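Local coordinates for protein TNF receptor-associated factor 5 (Mus musculus, PDB 4GJH) that probably serves as a trimeric adaptor in TNF-receptor-family signalling, its C-terminal TRAF domain recognising receptor tails as in related TRAF proteins, at residues Ala20-Lys25 against Thr55-Tyr60; Leu26-Thr31 against Leu62-Tyr67; Phe83-Gly88 against Lys130-Glu135; Trp96-Arg101 against Val168-Thr173; Val102-Leu107 against Glu118-Asp123. All coordinates share one frame; numbering follows the deposited sequence.

Interaction 1. Residues Ala20-Lys25 against Thr55-Tyr60; sequences ACYSGK and TSRCGY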
# COMPACT_ATOMS: atom_id res chain seq x y z
N ALA C 20 1.42 6.65 -3.24
CA ALA C 20 0.33 6.87 -2.31
C ALA C 20 0.73 6.66 -0.83
O ALA C 20 1.51 5.76 -0.51
CB ALA C 20 -0.84 6.03 -2.68
N CYS C 21 0.20 7.52 0.05
CA CYS C 21 0.39 7.40 1.50
C CYS C 21 -0.97 7.55 2.12
O CYS C 21 -1.81 8.26 1.57
CB CYS C 21 1.29 8.50 2.04
SG CYS C 21 2.97 8.54 1.37
N TYR C 22 -1.18 6.94 3.29
CA TYR C 22 -2.52 6.90 3.86
C TYR C 22 -2.65 7.36 5.29
O TYR C 22 -3.49 6.85 6.05
CB TYR C 22 -3.11 5.51 3.70
CG TYR C 22 -3.20 5.08 2.26
CD1 TYR C 22 -4.32 5.35 1.51
CD2 TYR C 22 -2.15 4.40 1.66
CE1 TYR C 22 -4.40 4.96 0.19
CE2 TYR C 22 -2.22 4.01 0.35
CZ TYR C 22 -3.34 4.28 -0.38
OH TYR C 22 -3.41 3.89 -1.69
N SER C 23 -1.85 8.34 5.67
CA SER C 23 -1.91 8.87 7.02
C SER C 23 -1.95 10.38 7.03
O SER C 23 -1.56 11.00 8.02
CB SER C 23 -0.71 8.41 7.81
OG SER C 23 -0.60 7.01 7.71
N GLY C 24 -2.42 10.96 5.93
CA GLY C 24 -2.49 12.40 5.81
C GLY C 24 -1.12 13.07 5.78
O GLY C 24 -0.99 14.25 6.07
N LYS C 25 -0.11 12.31 5.41
CA LYS C 25 1.25 12.81 5.46
C LYS C 25 1.88 12.63 4.08
O LYS C 25 1.85 11.54 3.51
CB LYS C 25 2.04 12.01 6.49
CG LYS C 25 2.97 12.81 7.37
CD LYS C 25 4.09 11.92 7.94
CE LYS C 25 4.94 11.28 6.81
NZ LYS C 25 6.15 10.53 7.29
N THR C 55 -5.91 10.80 3.65
CA THR C 55 -6.02 10.87 5.11
C THR C 55 -6.16 9.46 5.70
O THR C 55 -5.80 9.23 6.86
CB THR C 55 -7.21 11.75 5.56
OG1 THR C 55 -8.43 11.26 4.98
CG2 THR C 55 -7.01 13.16 5.12
N SER C 56 -6.69 8.54 4.90
CA SER C 56 -6.87 7.15 5.30
C SER C 56 -7.21 6.41 4.04
O SER C 56 -7.53 7.04 3.03
CB SER C 56 -7.97 6.99 6.34
OG SER C 56 -9.26 7.27 5.82
N ARG C 57 -7.13 5.08 4.07
CA ARG C 57 -7.28 4.30 2.84
C ARG C 57 -8.56 4.71 2.13
O ARG C 57 -8.57 4.84 0.91
CB ARG C 57 -7.27 2.79 3.11
CG ARG C 57 -7.46 1.92 1.85
CD ARG C 57 -6.14 1.60 1.12
NE ARG C 57 -5.08 1.26 2.07
CZ ARG C 57 -3.84 0.91 1.72
NH1 ARG C 57 -3.50 0.83 0.43
NH2 ARG C 57 -2.95 0.63 2.67
N CYS C 58 -9.63 4.92 2.90
CA CYS C 58 -10.90 5.36 2.33
C CYS C 58 -11.29 6.81 2.70
O CYS C 58 -12.48 7.13 2.76
CB CYS C 58 -12.03 4.43 2.75
SG CYS C 58 -11.81 2.71 2.33
N GLY C 59 -10.31 7.67 2.96
CA GLY C 59 -10.58 9.06 3.26
C GLY C 59 -10.48 10.04 2.08
O GLY C 59 -10.71 9.71 0.91
N TYR C 60 -10.12 11.28 2.40
CA TYR C 60 -9.94 12.31 1.41
C TYR C 60 -8.72 12.05 0.53
O TYR C 60 -7.63 11.72 1.02
CB TYR C 60 -9.72 13.65 2.09
CG TYR C 60 -10.79 14.12 3.04
CD1 TYR C 60 -11.92 14.77 2.57
CD2 TYR C 60 -10.64 13.98 4.41
CE1 TYR C 60 -12.88 15.25 3.43
CE2 TYR C 60 -11.60 14.44 5.28
CZ TYR C 60 -12.73 15.07 4.78
OH TYR C 60 -13.71 15.55 5.64
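A cation-pi stack between Arg57 and Tyr22 joins two loops where the N-terminal helix meets the beta domain: the loop 55-60, between strands 48-54 and 61-67, and the loop 20-25, which leads out of helix 3-19. The guanidinium lies flat on the phenol ring, the two planes only 19° apart, with CZ of Arg57 3.9 Å from the centroid of the Tyr22 ring. The overlap is shifted toward one rim, where NH1 of Arg57 comes within 3.4 Å of CE2 of Tyr22. Over the same face, CD of Arg57 adds a CH-pi contact. Two bends in the arginine chain make this possible: chi2 (87°) turns CD and chi3 (43°) turns NE, folding the chain back across the ring.

Beneath the stack the backbones meet without a hydrogen bond. The CA of Ser56 makes a CA-H...O contact of 3.5 Å with O of Tyr22, and the backbone N of Gly24 passes close to CA of Thr55. The 55-60 loop holds its own shape through a type I turn, Gly59 N to Ser56 O at 2.9 Å, and through a bond of 3.1 Å from Tyr60 N to Thr55 OG1.

Arg57 of the second subunit also packs on Tyr22, and this Arg57 packs on Ala20 of the third. Such a junction between helical stalk and beta domain is consistent with the trimeric, mushroom-like architecture of TRAF domains.

Interaction 2. Residues Leu26-Thr31 against Leu62-Tyr67; sequences LIWKVT and LCARAY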
# COMPACT_ATOMS: atom_id res chain seq x y z
N LEU C 26 2.44 13.70 3.53
CA LEU C 26 3.09 13.61 2.23
C LEU C 26 4.50 14.14 2.32
O LEU C 26 4.72 15.25 2.79
CB LEU C 26 2.35 14.46 1.22
CG LEU C 26 2.68 14.47 -0.28
CD1 LEU C 26 2.66 15.86 -0.94
CD2 LEU C 26 3.74 13.54 -0.79
N ILE C 27 5.45 13.34 1.87
CA ILE C 27 6.80 13.86 1.67
C ILE C 27 7.12 13.80 0.19
O ILE C 27 7.05 12.75 -0.44
CB ILE C 27 7.84 13.12 2.50
CG1 ILE C 27 7.41 13.15 3.96
CG2 ILE C 27 9.21 13.75 2.30
CD1 ILE C 27 8.52 13.02 4.90
N TRP C 28 7.44 14.95 -0.37
CA TRP C 28 7.48 15.13 -1.81
C TRP C 28 8.90 15.48 -2.21
O TRP C 28 9.38 16.57 -1.93
CB TRP C 28 6.51 16.25 -2.18
CG TRP C 28 6.41 16.52 -3.63
CD1 TRP C 28 6.93 15.78 -4.64
CD2 TRP C 28 5.76 17.64 -4.25
NE1 TRP C 28 6.62 16.35 -5.85
CE2 TRP C 28 5.91 17.50 -5.63
CE3 TRP C 28 5.06 18.74 -3.75
CZ2 TRP C 28 5.39 18.42 -6.53
CZ3 TRP C 28 4.54 19.64 -4.64
CH2 TRP C 28 4.71 19.47 -6.02
N LYS C 29 9.58 14.54 -2.84
CA LYS C 29 10.93 14.79 -3.30
C LYS C 29 10.90 15.49 -4.65
O LYS C 29 10.31 15.00 -5.63
CB LYS C 29 11.74 13.48 -3.38
CG LYS C 29 13.02 13.60 -4.18
CD LYS C 29 14.12 12.69 -3.69
CE LYS C 29 14.21 11.43 -4.53
NZ LYS C 29 15.50 10.70 -4.29
N VAL C 30 11.55 16.64 -4.71
CA VAL C 30 11.65 17.37 -5.96
C VAL C 30 13.09 17.38 -6.49
O VAL C 30 13.96 18.06 -5.94
CB VAL C 30 11.10 18.78 -5.80
CG1 VAL C 30 11.08 19.49 -7.13
CG2 VAL C 30 9.70 18.71 -5.23
N THR C 31 13.33 16.61 -7.54
CA THR C 31 14.66 16.49 -8.09
C THR C 31 14.79 17.38 -9.31
O THR C 31 13.78 17.82 -9.86
CB THR C 31 14.92 15.08 -8.59
OG1 THR C 31 14.02 14.81 -9.68
CG2 THR C 31 14.68 14.06 -7.49
N LEU C 62 -5.94 13.81 -1.77
CA LEU C 62 -5.31 15.13 -1.68
C LEU C 62 -4.04 15.15 -2.49
O LEU C 62 -3.55 14.10 -2.94
CB LEU C 62 -4.92 15.43 -0.23
CG LEU C 62 -6.06 15.33 0.77
CD1 LEU C 62 -5.51 15.27 2.19
CD2 LEU C 62 -7.06 16.49 0.61
N CYS C 63 -3.48 16.34 -2.66
CA CYS C 63 -2.14 16.46 -3.23
C CYS C 63 -1.63 17.87 -3.09
O CYS C 63 -2.37 18.78 -2.69
CB CYS C 63 -2.10 16.08 -4.71
SG CYS C 63 -2.83 17.31 -5.79
N ALA C 64 -0.36 18.05 -3.43
CA ALA C 64 0.27 19.34 -3.29
C ALA C 64 0.65 19.88 -4.66
O ALA C 64 0.79 19.12 -5.63
CB ALA C 64 1.49 19.23 -2.40
N ARG C 65 0.81 21.19 -4.74
CA ARG C 65 1.18 21.80 -6.01
C ARG C 65 2.15 22.92 -5.75
O ARG C 65 1.92 23.74 -4.88
CB ARG C 65 -0.05 22.37 -6.67
CG ARG C 65 0.22 23.05 -7.97
CD ARG C 65 -1.08 23.59 -8.45
NE ARG C 65 -1.08 23.92 -9.87
CZ ARG C 65 -2.19 23.92 -10.60
NH1 ARG C 65 -3.35 23.60 -10.04
NH2 ARG C 65 -2.12 24.24 -11.89
N ALA C 66 3.24 22.96 -6.50
CA ALA C 66 4.21 24.02 -6.29
C ALA C 66 4.44 24.83 -7.56
O ALA C 66 4.43 24.31 -8.67
CB ALA C 66 5.51 23.46 -5.77
N TYR C 67 4.62 26.14 -7.38
CA TYR C 67 5.05 27.00 -8.47
C TYR C 67 6.47 27.39 -8.16
O TYR C 67 6.71 28.26 -7.32
CB TYR C 67 4.19 28.24 -8.55
CG TYR C 67 2.80 27.97 -9.08
CD1 TYR C 67 2.49 28.25 -10.40
CD2 TYR C 67 1.81 27.44 -8.27
CE1 TYR C 67 1.24 28.01 -10.90
CE2 TYR C 67 0.54 27.20 -8.76
CZ TYR C 67 0.26 27.50 -10.09
OH TYR C 67 -0.98 27.27 -10.62
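Trp28 points its six-membered ring from strand 26-30 at the small side chains of Ala64 and Ala66 on strand 62-67, while Leu26 sits beside it against Ala64. CG of Trp28 is anti to the backbone N (chi1 -178°), and the indole extends across to the facing strand with its benzene end leading. CZ3 of Trp28 meets CB of Ala64 at 3.8 Å, an oblique approach. A little further along, CH2 of Trp28 lies 3.8 Å from the backbone N of Ala66, which sits at the ring edge and close to the ring plane. CB of Ala66 adds an apolar contact to the same CH2 at 4.1 Å. From the neighbouring inward position, CD1 of Leu26 touches CB of Ala64 at 3.9 Å, so that this one methyl group receives both a leucine branch and the indole.

One face of the indole carries Val30 CG2 from its own strand. Ser50 of strand 48-54 touches both Leu26 and Trp28, and its OG accepts a hydrogen bond from the backbone N of Ala64.

No hydrogen bond joins the two segments. Their axes approach to 8.9 Å and cross at -36°, far enough apart for side chains from strand 26-30 to reach the facing strand, including its backbone. Large residues on one strand thus face alanines on the other. This is face-to-face packing of two antiparallel sheets, the beta-sandwich of the TRAF-C (MATH) fold.

Interaction 3. Residues Phe83-Gly88 against Lys130-Glu135; sequences FVVMRG and KRPDGE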
# COMPACT_ATOMS: atom_id res chain seq x y z
N PHE C 83 -1.93 23.59 -1.24
CA PHE C 83 -2.59 22.37 -0.83
C PHE C 83 -3.80 22.20 -1.73
O PHE C 83 -4.36 23.18 -2.16
CB PHE C 83 -3.02 22.49 0.63
CG PHE C 83 -3.83 21.33 1.14
CD1 PHE C 83 -3.23 20.10 1.43
CD2 PHE C 83 -5.19 21.47 1.37
CE1 PHE C 83 -3.97 19.03 1.92
CE2 PHE C 83 -5.94 20.40 1.86
CZ PHE C 83 -5.33 19.17 2.13
N VAL C 84 -4.19 20.95 -2.01
CA VAL C 84 -5.29 20.67 -2.94
C VAL C 84 -6.14 19.47 -2.54
O VAL C 84 -5.65 18.34 -2.43
CB VAL C 84 -4.78 20.34 -4.35
CG1 VAL C 84 -5.95 19.98 -5.22
CG2 VAL C 84 -3.98 21.47 -4.94
N VAL C 85 -7.43 19.71 -2.34
CA VAL C 85 -8.39 18.63 -2.17
C VAL C 85 -8.80 18.11 -3.53
O VAL C 85 -9.26 18.88 -4.39
CB VAL C 85 -9.65 19.11 -1.45
CG1 VAL C 85 -10.63 17.97 -1.31
CG2 VAL C 85 -9.31 19.70 -0.11
N MET C 86 -8.66 16.81 -3.74
CA MET C 86 -9.03 16.21 -5.00
C MET C 86 -10.34 15.49 -4.82
O MET C 86 -10.77 15.30 -3.69
CB MET C 86 -7.95 15.24 -5.45
CG MET C 86 -6.54 15.79 -5.33
SD MET C 86 -5.29 14.69 -6.01
CE MET C 86 -5.83 14.66 -7.72
N ARG C 87 -10.97 15.11 -5.92
CA ARG C 87 -12.14 14.25 -5.85
C ARG C 87 -11.74 12.86 -5.36
O ARG C 87 -10.88 12.21 -5.94
CB ARG C 87 -12.86 14.16 -7.19
CG ARG C 87 -13.99 13.15 -7.19
CD ARG C 87 -14.91 13.31 -8.39
NE ARG C 87 -14.19 13.25 -9.66
CZ ARG C 87 -14.51 13.97 -10.73
NH1 ARG C 87 -15.54 14.81 -10.67
NH2 ARG C 87 -13.81 13.86 -11.85
N GLY C 88 -12.36 12.42 -4.28
CA GLY C 88 -12.09 11.11 -3.73
C GLY C 88 -13.17 10.09 -4.09
O GLY C 88 -14.31 10.46 -4.38
N LYS C 130 -14.87 22.69 -0.31
CA LYS C 130 -16.17 22.10 -0.59
C LYS C 130 -15.92 20.70 -1.11
O LYS C 130 -14.81 20.37 -1.52
CB LYS C 130 -16.92 22.90 -1.64
CG LYS C 130 -16.22 23.00 -2.98
CD LYS C 130 -17.20 23.22 -4.12
CE LYS C 130 -16.47 23.47 -5.42
NZ LYS C 130 -17.42 23.58 -6.56
N ARG C 131 -16.96 19.88 -1.12
CA ARG C 131 -16.86 18.57 -1.75
C ARG C 131 -16.62 18.72 -3.24
O ARG C 131 -17.40 19.37 -3.93
CB ARG C 131 -18.13 17.80 -1.54
CG ARG C 131 -18.16 16.57 -2.40
CD ARG C 131 -19.38 15.78 -2.14
NE ARG C 131 -19.39 14.57 -2.94
CZ ARG C 131 -20.38 13.69 -2.92
NH1 ARG C 131 -21.43 13.89 -2.13
NH2 ARG C 131 -20.31 12.61 -3.68
N PRO C 132 -15.53 18.13 -3.76
CA PRO C 132 -15.10 18.49 -5.10
C PRO C 132 -16.12 18.18 -6.17
O PRO C 132 -16.93 17.26 -6.01
CB PRO C 132 -13.83 17.66 -5.30
CG PRO C 132 -13.27 17.57 -3.92
CD PRO C 132 -14.49 17.37 -3.05
N ASP C 133 -16.08 18.98 -7.23
CA ASP C 133 -17.06 18.92 -8.28
C ASP C 133 -16.44 18.27 -9.51
O ASP C 133 -17.06 17.45 -10.18
CB ASP C 133 -17.52 20.33 -8.62
CG ASP C 133 -18.86 20.33 -9.27
OD1 ASP C 133 -19.29 19.26 -9.73
OD2 ASP C 133 -19.49 21.41 -9.33
N GLY C 134 -15.20 18.65 -9.81
CA GLY C 134 -14.48 18.00 -10.88
C GLY C 134 -13.31 17.23 -10.32
O GLY C 134 -13.40 16.62 -9.27
N GLU C 135 -12.20 17.27 -11.04
CA GLU C 135 -11.03 16.52 -10.64
C GLU C 135 -10.46 17.05 -9.32
O GLU C 135 -10.02 16.26 -8.48
CB GLU C 135 -10.00 16.55 -11.78
CG GLU C 135 -8.83 15.60 -11.58
CD GLU C 135 -9.29 14.24 -11.10
OE1 GLU C 135 -10.18 13.64 -11.75
OE2 GLU C 135 -8.78 13.78 -10.05
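Arg87 donates its backbone N to the carbonyl O of Glu135 at 3.0 Å, the one hydrogen bond between segments 83-88 and 130-135. The N-H...O line is nearly straight at 171°, although the donor stands above the carbonyl plane, 42° out of it. The bond ties the residues that follow strand 78-85 in the TRAF-C (MATH) beta-sandwich to the long loop that runs from strand 116-121 to strand 142-147.

The side chains of the same two residues meet a second time, more loosely. NH2 of Arg87 and OE1 of Glu135 form a long salt bridge of 3.6 Å, the guanidinium and carboxylate planes being almost perpendicular (87°). The stronger partner of the carboxylate lies elsewhere: OE2 of Glu135 makes a salt bridge with NH2 of Arg61, so the glutamate is shared between two arginines.

Peptide groups of the loop line one face and part of the edge of the Arg87 guanidinium. The carbonyl O of Gly134 sits over that face, toward the rim, and the carbonyl O of Asp133 lies at the edge, 3.1 Å from NH1 of Arg87. The angles of neither make a hydrogen bond, but carbonyl oxygens so placed may still help to balance the positive charge.

Further in, Pro132 packs on the chain just past the strand, its CG beside O of Met86 and its CB 3.8 Å from CA of Arg87; Trp96 touches the same proline. On the strand itself, the side chain of Val85 crosses the proline ring at about a right angle and brings CG1 of Val85 to 3.7 Å from CG of Pro132.

Interaction 4. Residues Trp96-Arg101 against Val168-Thr173; sequences WPFRQR and VAVDLT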
# COMPACT_ATOMS: atom_id res chain seq x y z
N TRP C 96 -18.21 17.25 4.77
CA TRP C 96 -17.87 18.47 4.04
C TRP C 96 -18.48 19.67 4.72
O TRP C 96 -19.60 19.58 5.23
CB TRP C 96 -18.31 18.37 2.58
CG TRP C 96 -17.70 17.17 1.88
CD1 TRP C 96 -18.27 15.95 1.70
CD2 TRP C 96 -16.39 17.09 1.30
NE1 TRP C 96 -17.40 15.11 1.03
CE2 TRP C 96 -16.24 15.79 0.78
CE3 TRP C 96 -15.33 17.99 1.17
CZ2 TRP C 96 -15.08 15.38 0.14
CZ3 TRP C 96 -14.18 17.58 0.53
CH2 TRP C 96 -14.06 16.29 0.03
N PRO C 97 -17.76 20.79 4.75
CA PRO C 97 -16.46 20.97 4.09
C PRO C 97 -15.33 20.26 4.82
O PRO C 97 -15.48 19.84 5.96
CB PRO C 97 -16.22 22.48 4.18
CG PRO C 97 -17.51 23.08 4.69
CD PRO C 97 -18.16 22.01 5.47
N PHE C 98 -14.20 20.13 4.14
CA PHE C 98 -12.96 19.68 4.74
C PHE C 98 -12.61 20.71 5.82
O PHE C 98 -12.68 21.92 5.57
CB PHE C 98 -11.89 19.63 3.65
CG PHE C 98 -10.53 19.22 4.14
CD1 PHE C 98 -10.12 17.92 4.01
CD2 PHE C 98 -9.67 20.14 4.70
CE1 PHE C 98 -8.86 17.52 4.45
CE2 PHE C 98 -8.42 19.75 5.15
CZ PHE C 98 -8.01 18.45 5.02
N ARG C 99 -12.26 20.23 7.00
CA ARG C 99 -12.09 21.12 8.15
C ARG C 99 -10.82 20.88 8.99
O ARG C 99 -10.74 21.33 10.14
CB ARG C 99 -13.33 21.03 9.04
CG ARG C 99 -14.32 22.20 8.84
CD ARG C 99 -15.57 22.07 9.72
NE ARG C 99 -16.62 21.29 9.07
CZ ARG C 99 -16.73 19.96 9.12
NH1 ARG C 99 -15.83 19.24 9.79
NH2 ARG C 99 -17.74 19.35 8.49
N GLN C 100 -9.82 20.21 8.41
CA GLN C 100 -8.64 19.80 9.16
C GLN C 100 -7.56 20.86 9.14
O GLN C 100 -7.42 21.59 8.17
CB GLN C 100 -8.09 18.51 8.57
CG GLN C 100 -9.15 17.43 8.34
CD GLN C 100 -9.86 16.99 9.62
OE1 GLN C 100 -9.28 16.28 10.45
NE2 GLN C 100 -11.11 17.41 9.79
N ARG C 101 -6.77 20.94 10.20
CA ARG C 101 -5.59 21.80 10.16
C ARG C 101 -4.57 21.21 9.18
O ARG C 101 -4.45 19.98 9.05
CB ARG C 101 -4.98 21.96 11.56
CG ARG C 101 -3.57 22.50 11.56
CD ARG C 101 -3.10 22.85 12.97
NE ARG C 101 -3.99 23.82 13.62
CZ ARG C 101 -3.99 25.13 13.36
NH1 ARG C 101 -3.16 25.65 12.46
NH2 ARG C 101 -4.84 25.93 14.01
N VAL C 168 3.70 17.90 3.39
CA VAL C 168 2.39 18.33 3.83
C VAL C 168 1.92 17.38 4.91
O VAL C 168 2.10 16.17 4.81
CB VAL C 168 1.38 18.30 2.70
CG1 VAL C 168 0.01 18.72 3.20
CG2 VAL C 168 1.83 19.23 1.54
N ALA C 169 1.33 17.92 5.97
CA ALA C 169 0.79 17.08 7.03
C ALA C 169 -0.59 17.56 7.43
O ALA C 169 -0.77 18.72 7.84
CB ALA C 169 1.71 17.07 8.22
N VAL C 170 -1.56 16.67 7.32
CA VAL C 170 -2.93 16.99 7.67
C VAL C 170 -3.21 16.48 9.07
O VAL C 170 -2.89 15.33 9.38
CB VAL C 170 -3.91 16.34 6.66
CG1 VAL C 170 -5.33 16.43 7.13
CG2 VAL C 170 -3.76 16.99 5.30
N ASP C 171 -3.79 17.32 9.92
CA ASP C 171 -4.18 16.86 11.24
C ASP C 171 -5.43 15.99 11.19
O ASP C 171 -6.49 16.44 10.72
CB ASP C 171 -4.42 18.04 12.19
CG ASP C 171 -4.73 17.58 13.60
OD1 ASP C 171 -3.77 17.23 14.32
OD2 ASP C 171 -5.93 17.54 13.97
N LEU C 172 -5.31 14.75 11.69
CA LEU C 172 -6.41 13.78 11.62
C LEU C 172 -7.39 13.83 12.80
O LEU C 172 -8.36 13.06 12.85
CB LEU C 172 -5.86 12.36 11.47
CG LEU C 172 -4.97 12.24 10.24
CD1 LEU C 172 -4.40 10.86 10.02
CD2 LEU C 172 -5.61 12.82 8.99
N THR C 173 -7.13 14.73 13.73
CA THR C 173 -8.00 14.91 14.89
C THR C 173 -9.47 14.95 14.50
O THR C 173 -9.86 15.73 13.63
CB THR C 173 -7.67 16.20 15.62
OG1 THR C 173 -6.49 16.01 16.40
CG2 THR C 173 -8.83 16.61 16.52
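Gln100 lays its CB against CG1 of Val170 at 3.7 Å, the two side chains crossing at about a right angle. CG of Gln100 is anti to its carbonyl carbon (chi1 -48°), and from there it covers one face of the Phe98 ring, offset toward the rim. Phe98 itself reaches toward Val170 tip to tip: its CZ stops 4.0 Å from CG1 of Val170, and that methyl group lies at the ring edge, near the ring plane. A single valine branch is therefore touched by the tip of an aromatic ring and by the first carbon of the glutamine chain.

Beside this apolar group the backbones are joined by one bond. Asp171 N donates to Arg101 O at 2.9 Å, almost straight at 174°. It follows the bond of Ala169 N to Thr103 O, and so carries the antiparallel ladder one step past the end of strand 164-170. Here CB of Arg101 and CB of Asp171 come within 4.0 Å. The arginine head turns elsewhere, its NH1 bonded to OG1 of Thr119.

The touching parts run at 104° to each other. Phe98 meets Tyr60 edge-to-face and also touches Ala122, while Val170 packs inward on Leu62 and Phe83. The contact sits where strands 101-106 and 164-170 of one sheet face strands 61-67 and 78-85 of the other.

Interaction 5. Residues Val102-Leu107 against Glu118-Asp123; sequences VTLMLL and ETFKAD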
# COMPACT_ATOMS: atom_id res chain seq x y z
N VAL C 102 -3.86 22.08 8.48
CA VAL C 102 -2.86 21.64 7.51
C VAL C 102 -1.53 22.33 7.75
O VAL C 102 -1.47 23.50 8.09
CB VAL C 102 -3.31 21.92 6.08
CG1 VAL C 102 -2.25 21.49 5.10
CG2 VAL C 102 -4.63 21.22 5.79
N THR C 103 -0.45 21.59 7.57
CA THR C 103 0.88 22.15 7.75
C THR C 103 1.71 21.90 6.51
O THR C 103 1.72 20.79 5.98
CB THR C 103 1.59 21.59 8.98
OG1 THR C 103 0.82 21.88 10.16
CG2 THR C 103 2.98 22.21 9.11
N LEU C 104 2.37 22.95 6.05
CA LEU C 104 3.16 22.94 4.83
C LEU C 104 4.60 23.16 5.21
O LEU C 104 4.89 24.00 6.06
CB LEU C 104 2.72 24.10 3.93
CG LEU C 104 1.28 24.03 3.43
CD1 LEU C 104 0.95 25.24 2.55
CD2 LEU C 104 1.09 22.74 2.66
N MET C 105 5.51 22.40 4.59
CA MET C 105 6.91 22.44 4.99
C MET C 105 7.90 22.29 3.86
O MET C 105 7.66 21.59 2.87
CB MET C 105 7.21 21.38 6.03
CG MET C 105 6.51 21.55 7.35
SD MET C 105 7.13 20.33 8.53
CE MET C 105 5.75 19.19 8.55
N LEU C 106 9.03 22.96 4.03
CA LEU C 106 10.19 22.72 3.21
C LEU C 106 11.24 22.25 4.19
O LEU C 106 11.45 22.88 5.23
CB LEU C 106 10.64 24.00 2.49
CG LEU C 106 12.05 24.01 1.89
CD1 LEU C 106 12.16 23.12 0.65
CD2 LEU C 106 12.49 25.42 1.56
N LEU C 107 11.89 21.14 3.88
CA LEU C 107 12.69 20.45 4.88
C LEU C 107 14.14 20.87 4.87
O LEU C 107 14.75 21.00 3.81
CB LEU C 107 12.57 18.93 4.70
CG LEU C 107 11.14 18.41 4.88
CD1 LEU C 107 11.10 16.91 4.81
CD2 LEU C 107 10.61 18.89 6.21
N GLU C 118 4.59 26.44 7.67
CA GLU C 118 3.42 27.30 7.78
C GLU C 118 2.22 26.41 8.05
O GLU C 118 2.05 25.40 7.38
CB GLU C 118 3.20 28.08 6.48
CG GLU C 118 4.27 29.11 6.19
CD GLU C 118 4.37 30.16 7.29
OE1 GLU C 118 3.30 30.55 7.82
OE2 GLU C 118 5.49 30.57 7.64
N THR C 119 1.40 26.78 9.02
CA THR C 119 0.22 25.97 9.31
C THR C 119 -1.05 26.81 9.31
O THR C 119 -1.01 28.02 9.51
CB THR C 119 0.37 25.25 10.66
OG1 THR C 119 -0.79 24.45 10.92
CG2 THR C 119 0.56 26.24 11.77
N PHE C 120 -2.20 26.18 9.06
CA PHE C 120 -3.45 26.93 9.09
C PHE C 120 -4.67 26.04 9.26
O PHE C 120 -4.62 24.85 8.97
CB PHE C 120 -3.60 27.81 7.84
CG PHE C 120 -3.47 27.06 6.56
CD1 PHE C 120 -4.56 26.36 6.04
CD2 PHE C 120 -2.28 27.04 5.86
CE1 PHE C 120 -4.45 25.65 4.85
CE2 PHE C 120 -2.16 26.34 4.68
CZ PHE C 120 -3.25 25.64 4.17
N LYS C 121 -5.77 26.62 9.73
CA LYS C 121 -7.03 25.90 9.87
C LYS C 121 -7.81 26.09 8.58
O LYS C 121 -7.90 27.20 8.06
CB LYS C 121 -7.83 26.43 11.06
CG LYS C 121 -8.87 25.44 11.56
CD LYS C 121 -8.21 24.29 12.33
CE LYS C 121 -9.13 23.06 12.48
NZ LYS C 121 -10.37 23.31 13.30
N ALA C 122 -8.39 25.01 8.05
CA ALA C 122 -9.13 25.11 6.80
C ALA C 122 -10.43 25.90 6.97
O ALA C 122 -11.33 25.50 7.71
CB ALA C 122 -9.40 23.73 6.21
N ASP C 123 -10.50 27.03 6.26
CA ASP C 123 -11.65 27.92 6.27
C ASP C 123 -12.90 27.32 5.61
O ASP C 123 -12.96 27.16 4.40
CB ASP C 123 -11.28 29.21 5.56
CG ASP C 123 -12.44 30.18 5.46
OD1 ASP C 123 -13.39 30.08 6.27
OD2 ASP C 123 -12.40 31.05 4.56
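Val102 and Phe120 form a hydrogen-bonded antiparallel pair, as do Leu104 and Glu118. The four backbone bonds are regular, from 2.8 Å for Leu104 N to Glu118 O up to 2.9 Å for Phe120 N to Val102 O. Between them Thr103 and Thr119 make the non-hydrogen-bonded pair, their CA atoms 4.2 Å apart.

One side chain joins the backbone pattern. Thr119 has OG1 anti to its own backbone N and donates it to Val102 O at 3.1 Å, from above the carbonyl plane and 53° out of it. Val102 O is thus gripped by two donors, this hydroxyl and Phe120 N.

The ladder belongs to a beta hairpin of strands 101-106 and 116-121 in the TRAF-C (MATH) sandwich; strand 116-121 is the outermost of its sheet in this chain.

Apolar contacts gather round Val102, Leu104 and Phe120. CG of Phe120 takes the crowded position between backbone N and carbonyl carbon (chi1 55°), and the ring crosses to the partner strand. CE1 of Phe120 lies 4.1 Å from CB of Val102, while CD1 of Leu104 meets CE2 of Phe120 at the ring edge, 3.9 Å away. Leu104 packs further on Cys142 and Phe145 of the facing sheet.

Overall arrangement
The five contacts illustrate how chemistry follows position in a sandwich. Interaction 2 is the buried core contact, joining the two sheets by apolar side-chain packing without a hydrogen bond; the others are partly buried. Interaction 5 works within one sheet through backbone bonds. Further out, interaction 1 stacks two loops by cation-pi, while 3 and 4 set a loop against a strand's end with one backbone bond each. Leu26 N probably hydrogen-bonds Val168 O, and Ala169 N Thr103 O, uniting interactions 2, 4 and 5 in one sheet; Cys63 N probably bonds Val84 O, joining 2 and 3 in the other. Trp96 packs against both Tyr60 and Pro132. Interaction 1 also faces both neighbouring subunits; interaction 4 touches neither.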